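Local coordinates for protein lovastatin nonaketide synthase, polyketide synthase component (Aspergillus terreus, PDB 7CPX) that builds the nonaketide dihydromonacolin L from malonyl-CoA with S-adenosyl-L-methionine and NADPH, together with its partner LovC, on the way to lovastatin, at residues A[1691-1696]-A[1723-1728]. The protein carries 2 engineered substitutions. Numbering follows the deposited sequence.
Sequences FVMLTE and TVWLTE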
loop_
_atom_site.group_PDB
_atom_site.type_symbol
_atom_site.label_atom_id
_atom_site.label_comp_id
_atom_site.label_asym_id
_atom_site.label_seq_id
_atom_site.Cartn_x
_atom_site.Cartn_y
_atom_site.Cartn_z
ATOM N N PHE A 1691 74.336 -43.588 -0.548
ATOM C CA PHE A 1691 75.151 -42.996 0.501
ATOM C C PHE A 1691 74.543 -43.245 1.876
ATOM O O PHE A 1691 73.326 -43.194 2.066
ATOM C CB PHE A 1691 75.312 -41.493 0.277
ATOM C CG PHE A 1691 76.405 -41.129 -0.682
ATOM C CD1 PHE A 1691 77.698 -40.930 -0.236
ATOM C CD2 PHE A 1691 76.133 -40.959 -2.028
ATOM C CE1 PHE A 1691 78.705 -40.584 -1.115
ATOM C CE2 PHE A 1691 77.134 -40.609 -2.912
ATOM C CZ PHE A 1691 78.422 -40.424 -2.456
ATOM N N VAL A 1692 75.417 -43.523 2.838
ATOM C CA VAL A 1692 75.054 -43.653 4.243
ATOM C C VAL A 1692 75.904 -42.645 4.998
ATOM O O VAL A 1692 77.121 -42.826 5.127
ATOM C CB VAL A 1692 75.278 -45.073 4.777
ATOM C CG1 VAL A 1692 74.866 -45.158 6.238
ATOM C CG2 VAL A 1692 74.508 -46.078 3.938
ATOM N N MET A 1693 75.275 -41.587 5.495
ATOM C CA MET A 1693 75.983 -40.424 6.016
ATOM C C MET A 1693 75.895 -40.423 7.535
ATOM O O MET A 1693 74.819 -40.207 8.103
ATOM C CB MET A 1693 75.398 -39.142 5.434
ATOM C CG MET A 1693 75.200 -39.182 3.926
ATOM S SD MET A 1693 76.744 -39.304 3.009
ATOM C CE MET A 1693 77.475 -37.716 3.387
ATOM N N LEU A 1694 77.029 -40.663 8.187
ATOM C CA LEU A 1694 77.160 -40.518 9.629
ATOM C C LEU A 1694 77.726 -39.159 10.016
ATOM O O LEU A 1694 78.063 -38.948 11.186
ATOM C CB LEU A 1694 78.047 -41.630 10.193
ATOM C CG LEU A 1694 77.410 -43.015 10.337
ATOM C CD1 LEU A 1694 76.840 -43.506 9.016
ATOM C CD2 LEU A 1694 78.428 -44.007 10.880
ATOM N N THR A 1695 77.836 -38.236 9.058
ATOM C CA THR A 1695 78.453 -36.944 9.335
ATOM C C THR A 1695 77.695 -36.191 10.419
ATOM O O THR A 1695 78.307 -35.565 11.292
ATOM C CB THR A 1695 78.517 -36.110 8.055
ATOM O OG1 THR A 1695 77.195 -35.921 7.537
ATOM C CG2 THR A 1695 79.371 -36.808 7.011
ATOM N N GLU A 1696 76.363 -36.233 10.377
ATOM C CA GLU A 1696 75.578 -35.520 11.376
ATOM C C GLU A 1696 75.831 -36.054 12.778
ATOM O O GLU A 1696 75.757 -35.286 13.743
ATOM C CB GLU A 1696 74.090 -35.605 11.039
ATOM C CG GLU A 1696 73.779 -35.376 9.572
ATOM C CD GLU A 1696 74.559 -34.216 8.988
ATOM O OE1 GLU A 1696 74.744 -33.203 9.695
ATOM O OE2 GLU A 1696 74.994 -34.324 7.823
ATOM N N THR A 1723 70.396 -42.070 -0.704
ATOM C CA THR A 1723 71.218 -41.666 0.427
ATOM C C THR A 1723 70.415 -41.732 1.716
ATOM O O THR A 1723 69.210 -41.458 1.736
ATOM C CB THR A 1723 71.779 -40.255 0.248
ATOM O OG1 THR A 1723 72.488 -40.165 -0.994
ATOM C CG2 THR A 1723 72.718 -39.923 1.402
ATOM N N VAL A 1724 71.115 -42.082 2.793
ATOM C CA VAL A 1724 70.564 -42.109 4.141
ATOM C C VAL A 1724 71.503 -41.336 5.052
ATOM O O VAL A 1724 72.705 -41.624 5.103
ATOM C CB VAL A 1724 70.385 -43.550 4.656
ATOM C CG1 VAL A 1724 69.664 -43.547 5.995
ATOM C CG2 VAL A 1724 69.640 -44.392 3.637
ATOM N N TRP A 1725 70.959 -40.360 5.769
ATOM C CA TRP A 1725 71.693 -39.610 6.776
ATOM C C TRP A 1725 71.293 -40.101 8.158
ATOM O O TRP A 1725 70.136 -40.457 8.389
ATOM C CB TRP A 1725 71.417 -38.111 6.653
ATOM C CG TRP A 1725 72.066 -37.471 5.467
ATOM C CD1 TRP A 1725 73.222 -36.749 5.456
ATOM C CD2 TRP A 1725 71.595 -37.493 4.115
ATOM N NE1 TRP A 1725 73.502 -36.320 4.183
ATOM C CE2 TRP A 1725 72.517 -36.763 3.340
ATOM C CE3 TRP A 1725 70.480 -38.054 3.486
ATOM C CZ2 TRP A 1725 72.364 -36.586 1.967
ATOM C CZ3 TRP A 1725 70.324 -37.870 2.125
ATOM C CH2 TRP A 1725 71.263 -37.145 1.379
ATOM N N LEU A 1726 72.262 -40.141 9.068
ATOM C CA LEU A 1726 72.031 -40.528 10.454
ATOM C C LEU A 1726 72.317 -39.333 11.347
ATOM O O LEU A 1726 73.406 -38.753 11.279
ATOM C CB LEU A 1726 72.912 -41.710 10.852
ATOM C CG LEU A 1726 72.780 -42.986 10.022
ATOM C CD1 LEU A 1726 73.573 -44.098 10.678
ATOM C CD2 LEU A 1726 71.322 -43.379 9.865
ATOM N N THR A 1727 71.351 -38.978 12.189
ATOM C CA THR A 1727 71.476 -37.855 13.102
ATOM C C THR A 1727 71.257 -38.339 14.527
ATOM O O THR A 1727 70.480 -39.265 14.769
ATOM C CB THR A 1727 70.468 -36.754 12.767
ATOM O OG1 THR A 1727 69.146 -37.183 13.116
ATOM C CG2 THR A 1727 70.509 -36.424 11.284
ATOM N N GLU A 1728 71.952 -37.708 15.470
ATOM C CA GLU A 1728 71.870 -38.071 16.885
ATOM C C GLU A 1728 70.942 -37.076 17.573
ATOM O O GLU A 1728 71.366 -36.019 18.039
ATOM C CB GLU A 1728 73.253 -38.086 17.524
ATOM C CG GLU A 1728 73.241 -38.369 19.018
ATOM C CD GLU A 1728 74.633 -38.555 19.587
ATOM O OE1 GLU A 1728 75.613 -38.360 18.838
ATOM O OE2 GLU A 1728 74.749 -38.895 20.783
#
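Strands 1689-1693 and 1720-1728 are the parallel neighbours of a beta-alpha-beta unit, connected through helix 1705-1719, and they meet here as Phe1691 with Thr1723, Val1692 with Val1724 and Met1693 with Trp1725. The Rossmann-like sheet probably belongs to the structural, non-catalytic ketoreductase-like part of the synthase. Three backbone hydrogen bonds join the strands. Val1724 N donates to Phe1691 O and Met1693 N to Val1724 O (each 2.6 Å), and Leu1726 N to Met1693 O (2.7 Å).

Phe1691, Met1693, Thr1723 and Trp1725 share one sheet face. Phe1691 CB meets Thr1723 CG2 at 3.2 Å. Met1693 CB lies over the Trp1725 indole, 3.2 Å from CD1. Met1693 CG, anti to the carbonyl carbon (chi1 -47°), is carried over the same ring, 3.5 Å from the five-membered centroid, a CH-pi contact. SD is oblique, a Met-aromatic contact at 5.0 Å from that centroid. Thr1723 CG2 covers this indole face near the rim. Val1692 and Val1724 both point to the other sheet face.

Past strand 1689-1693, Leu1694 CD1 touches Leu1726 CD1 at 3.7 Å. Glu1696 CB packs on Leu1726 O and Thr1727 CG2. Thr1695 OG1 donates to Glu1696 OE2 from above the carboxylate plane.

Glu1696 OE1 is hydrogen-bonded to Thr1740 OG1, and Thr1727 OG1 to Asp1760 OD1. Helix 1652-1664 covers Val1692, Leu1694 and Leu1726; helix 1735-1750 packs on Glu1696, Trp1725 and Thr1727. Parallel strands 1644-1647 and 1755-1761 flank the pair.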